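Local coordinates for sigma-C capsid protein (PDB 2VRS) that attaches the avian reovirus particle to host cells as a homotrimeric capsid fibre and induces apoptosis, the fragment here holding coiled coil, beta-spiral and C-terminal domain, at residues L60-P64 and Y65-Q69; A105-G109 and R110-Y114. All coordinates share one frame; numbering follows the deposited sequence.

Contact 1: residues L60-P64 and Y65-Q69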
# COMPACT_ATOMS: atom_id res chain seq x y z
N LEU C 60 11.27 7.42 -9.06
CA LEU C 60 9.91 6.89 -8.95
C LEU C 60 9.04 8.02 -8.40
O LEU C 60 9.31 8.52 -7.31
CB LEU C 60 9.88 5.68 -7.98
CG LEU C 60 8.48 5.16 -7.64
CD1 LEU C 60 7.85 4.47 -8.90
CD2 LEU C 60 8.61 4.16 -6.51
N ASP C 61 8.02 8.43 -9.18
CA ASP C 61 7.07 9.45 -8.75
C ASP C 61 6.10 8.74 -7.79
O ASP C 61 5.54 7.69 -8.15
CB ASP C 61 6.33 10.06 -9.92
CG ASP C 61 7.28 10.87 -10.82
OD1 ASP C 61 8.01 11.71 -10.27
OD2 ASP C 61 7.25 10.66 -12.04
N MET C 62 5.96 9.31 -6.59
CA MET C 62 5.18 8.68 -5.51
C MET C 62 4.07 9.63 -5.02
O MET C 62 4.31 10.83 -4.74
CB MET C 62 6.11 8.36 -4.33
CG MET C 62 7.23 7.35 -4.67
SD MET C 62 8.44 7.19 -3.34
CE MET C 62 9.46 8.66 -3.58
N ASP C 63 2.86 9.07 -4.92
CA ASP C 63 1.74 9.79 -4.32
C ASP C 63 1.97 9.74 -2.82
O ASP C 63 1.94 8.64 -2.28
CB ASP C 63 0.45 9.04 -4.67
CG ASP C 63 -0.74 9.45 -3.79
OD1 ASP C 63 -0.68 10.50 -3.14
OD2 ASP C 63 -1.73 8.67 -3.80
N PRO C 64 2.17 10.90 -2.16
CA PRO C 64 2.49 10.93 -0.72
C PRO C 64 1.35 10.45 0.20
O PRO C 64 1.61 10.13 1.36
CB PRO C 64 2.80 12.41 -0.46
CG PRO C 64 2.01 13.14 -1.42
CD PRO C 64 2.13 12.28 -2.71
N TYR C 65 0.13 10.34 -0.30
CA TYR C 65 -0.97 9.73 0.47
C TYR C 65 -0.91 8.21 0.43
O TYR C 65 -1.64 7.56 1.17
CB TYR C 65 -2.33 10.21 -0.03
CG TYR C 65 -2.55 11.65 0.34
CD1 TYR C 65 -3.08 11.96 1.57
CD2 TYR C 65 -2.16 12.68 -0.52
CE1 TYR C 65 -3.21 13.29 1.98
CE2 TYR C 65 -2.33 14.01 -0.14
CZ TYR C 65 -2.85 14.30 1.11
OH TYR C 65 -3.05 15.60 1.52
N PHE C 66 -0.06 7.65 -0.43
CA PHE C 66 0.08 6.21 -0.55
C PHE C 66 1.46 5.69 -0.16
O PHE C 66 1.60 4.64 0.46
CB PHE C 66 -0.24 5.75 -1.98
CG PHE C 66 -0.08 4.25 -2.19
CD1 PHE C 66 -0.91 3.36 -1.49
CD2 PHE C 66 0.89 3.74 -3.08
CE1 PHE C 66 -0.79 1.98 -1.67
CE2 PHE C 66 1.02 2.33 -3.26
CZ PHE C 66 0.18 1.47 -2.55
N CYS C 67 2.51 6.37 -0.64
CA CYS C 67 3.83 5.80 -0.43
C CYS C 67 4.88 6.93 -0.34
O CYS C 67 4.56 8.11 -0.62
CB CYS C 67 4.17 4.74 -1.50
SG CYS C 67 4.27 5.50 -3.21
N SER C 68 6.09 6.53 0.07
CA SER C 68 7.21 7.45 0.26
C SER C 68 8.50 6.65 0.25
O SER C 68 8.49 5.42 0.23
CB SER C 68 7.06 8.20 1.59
OG SER C 68 7.14 7.30 2.66
N GLN C 69 9.64 7.34 0.25
CA GLN C 69 10.88 6.61 0.41
C GLN C 69 11.64 7.03 1.67
O GLN C 69 11.76 8.22 2.00
CB GLN C 69 11.79 6.74 -0.83
CG GLN C 69 12.33 8.14 -1.08
CD GLN C 69 13.61 8.47 -0.28
OE1 GLN C 69 14.31 7.60 0.23
NE2 GLN C 69 13.88 9.76 -0.15

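Contact 2: residues A105-G109 and R110-Y114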
# COMPACT_ATOMS: atom_id res chain seq x y z
N ALA C 105 -14.35 12.63 10.11
CA ALA C 105 -13.73 11.87 9.04
C ALA C 105 -12.24 11.79 9.34
O ALA C 105 -11.52 12.81 9.35
CB ALA C 105 -14.04 12.55 7.64
N HIS C 106 -11.78 10.59 9.65
CA HIS C 106 -10.37 10.39 9.96
C HIS C 106 -9.66 9.94 8.71
O HIS C 106 -9.88 8.81 8.22
CB HIS C 106 -10.21 9.35 11.10
CG HIS C 106 -8.78 9.11 11.50
ND1 HIS C 106 -8.24 7.85 11.57
CD2 HIS C 106 -7.79 9.97 11.83
CE1 HIS C 106 -6.96 7.94 11.92
NE2 HIS C 106 -6.68 9.22 12.11
N CYS C 107 -8.80 10.81 8.19
CA CYS C 107 -8.18 10.56 6.88
C CYS C 107 -6.75 10.16 7.16
O CYS C 107 -5.99 10.93 7.74
CB CYS C 107 -8.22 11.81 6.01
SG CYS C 107 -9.86 12.52 5.92
N HIS C 108 -6.38 8.95 6.80
CA HIS C 108 -5.02 8.49 7.09
C HIS C 108 -4.55 7.71 5.86
O HIS C 108 -5.13 6.67 5.53
CB HIS C 108 -4.96 7.66 8.41
CG HIS C 108 -5.94 6.51 8.46
ND1 HIS C 108 -5.53 5.20 8.48
CD2 HIS C 108 -7.30 6.49 8.50
CE1 HIS C 108 -6.59 4.41 8.50
NE2 HIS C 108 -7.68 5.16 8.53
N GLY C 109 -3.54 8.24 5.16
CA GLY C 109 -3.16 7.67 3.89
C GLY C 109 -4.37 7.87 3.00
O GLY C 109 -5.10 8.89 3.12
N ARG C 110 -4.64 6.87 2.18
CA ARG C 110 -5.81 6.99 1.29
C ARG C 110 -7.03 6.30 1.89
O ARG C 110 -7.97 5.99 1.18
CB ARG C 110 -5.49 6.42 -0.09
CG ARG C 110 -4.40 7.25 -0.76
CD ARG C 110 -4.29 7.02 -2.28
NE ARG C 110 -5.37 7.75 -2.90
CZ ARG C 110 -5.33 9.02 -3.30
NH1 ARG C 110 -4.20 9.74 -3.26
NH2 ARG C 110 -6.42 9.56 -3.80
N ARG C 111 -7.02 6.06 3.19
CA ARG C 111 -8.23 5.58 3.87
C ARG C 111 -8.93 6.75 4.58
O ARG C 111 -8.27 7.57 5.27
CB ARG C 111 -7.85 4.52 4.92
CG ARG C 111 -9.09 3.87 5.61
CD ARG C 111 -9.87 2.88 4.68
NE ARG C 111 -11.02 2.34 5.47
CZ ARG C 111 -11.93 1.53 4.98
NH1 ARG C 111 -11.84 1.20 3.72
NH2 ARG C 111 -12.92 1.05 5.73
N THR C 112 -10.24 6.82 4.45
CA THR C 112 -11.05 7.79 5.18
C THR C 112 -12.13 7.10 5.93
O THR C 112 -12.96 6.41 5.33
CB THR C 112 -11.64 8.87 4.24
OG1 THR C 112 -10.54 9.62 3.72
CG2 THR C 112 -12.61 9.75 4.96
N ASP C 113 -12.08 7.23 7.25
CA ASP C 113 -13.05 6.54 8.12
C ASP C 113 -14.02 7.52 8.68
O ASP C 113 -13.59 8.53 9.25
CB ASP C 113 -12.33 5.74 9.23
CG ASP C 113 -11.48 4.60 8.63
OD1 ASP C 113 -12.05 3.84 7.82
OD2 ASP C 113 -10.28 4.47 8.96
N TYR C 114 -15.32 7.26 8.47
CA TYR C 114 -16.37 8.15 8.94
C TYR C 114 -16.96 7.68 10.26
O TYR C 114 -17.32 6.52 10.43
CB TYR C 114 -17.53 8.16 7.93
CG TYR C 114 -17.28 8.90 6.65
CD1 TYR C 114 -16.79 10.20 6.65
CD2 TYR C 114 -17.64 8.31 5.43
CE1 TYR C 114 -16.62 10.92 5.42
CE2 TYR C 114 -17.50 9.01 4.25
CZ TYR C 114 -16.99 10.30 4.23
OH TYR C 114 -16.87 10.94 3.02
O HOH W 1 -9.43 5.34 11.48
O HOH W 2 -8.02 9.38 2.64

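Contact 1: residues L60-P64 and Y65-Q69
Asp63 and Tyr65 meet where the chain turns back on itself between strand 57-60 and strand 68-69. The Asp63 carboxylate folds over its own turn: with CG anti to the backbone N (chi1 164°), OD1 takes the Tyr65 N-H at 3.0 Å from above the carboxylate plane. This is an Asx turn, laid over a type I beta turn through Pro64 and Tyr65. At the edge of the Tyr65 ring, OD1 sits near the ring plane, 3.7 Å from CD2. The Asp63 carbonyl O serves two donors: Phe66 N lies above the carbonyl plane at 2.9 Å, and Cys67 N arrives almost in line with the C=O bond. Further back, Met62 runs across the returning chain. Its CB rests 3.6 Å from Cys67 SG, while the bend at chi3 (-79°) carries the methyl CE to Gln69 CG at 3.8 Å. The Phe66 ring heads out of the turn to meet Phe66 of both neighbouring subunits in this beta-spiral region. The Asp63 carboxylate is thus shared: OD1 helps to hold the turn, and OD2 forms a salt bridge with Arg110 of the same chain and a hydrogen bond with Thr74 of the second subunit, bonds that probably favour its ionised form.

Contact 2: residues A105-G109 and R110-Y114
His108 and Arg111 lie side by side near the end of an antiparallel beta hairpin, strands 98-108 and 111-119 of the C-terminal domain, closed by a two-residue type II' turn. Gly109 takes the first corner of that turn, with a positive phi (64°) that suits glycine. Backbone bonds join two pairs, His106 with Asp113 and His108 with Arg111.

The tight part lies on the face carrying His108, Arg111 and Asp113. CB of Arg111 lies over the imidazole, 3.9 Å from the ring centroid and displaced toward the rim, in a CH-pi contact; CG follows at 3.5 Å from His108 NE2. The same nitrogen donates to Asp113 OD2 at 2.7 Å, the bond lying close to the ring plane and reaching the oxygen on its anti side. Arg111 bends at chi2 (73°), which brings NE round to the syn side of Asp113 OD1 in a salt bridge of 3.0 Å. Arg111 thus holds OD1, while OD2 accepts from both His108 and a water. ND1 of the same imidazole bonds to Asp210 of the third subunit, so the histidine links the hairpin to its neighbour.

On the face of Ala105, Cys107, Thr112 and Tyr114 the two strands meet through van der Waals contacts, without a side-chain hydrogen bond between them. Cys107 SG is 3.7 Å from Thr112 OG1, whose stronger partner is the carbonyl of Arg147, and Ala105 CB meets the Tyr114 ring obliquely; Met83 of strand 81-92 packs on Ala105 and Cys107. Two waters bridge polar atoms of the hairpin. One donates to both Gly109 O and Thr112 OG1, near the turn. The other sits on the His108 side, in the plane of the His106 ring at its edge; it is 2.8 Å from ND1 of His106 and donates to Asp113 OD2 at 2.8 Å.

Contact 1 comes first along the chain, in the beta-spiral region, and contact 2 follows in the C-terminal domain, as the hairpin end of its large antiparallel sheet. Their centres lie about 17 Å apart, and the two share no strand. They nevertheless touch: Arg110, in the hairpin turn, forms a salt bridge from NH1 to Asp63 OD2 at 2.7 Å, and its CG packs against the carbonyl O of Tyr65 at 3.4 Å. Shaft and head are therefore joined directly by two chain reversals placed one against the other. Both contacts also touch the second and third subunits, so this junction is built within the homotrimeric fibre.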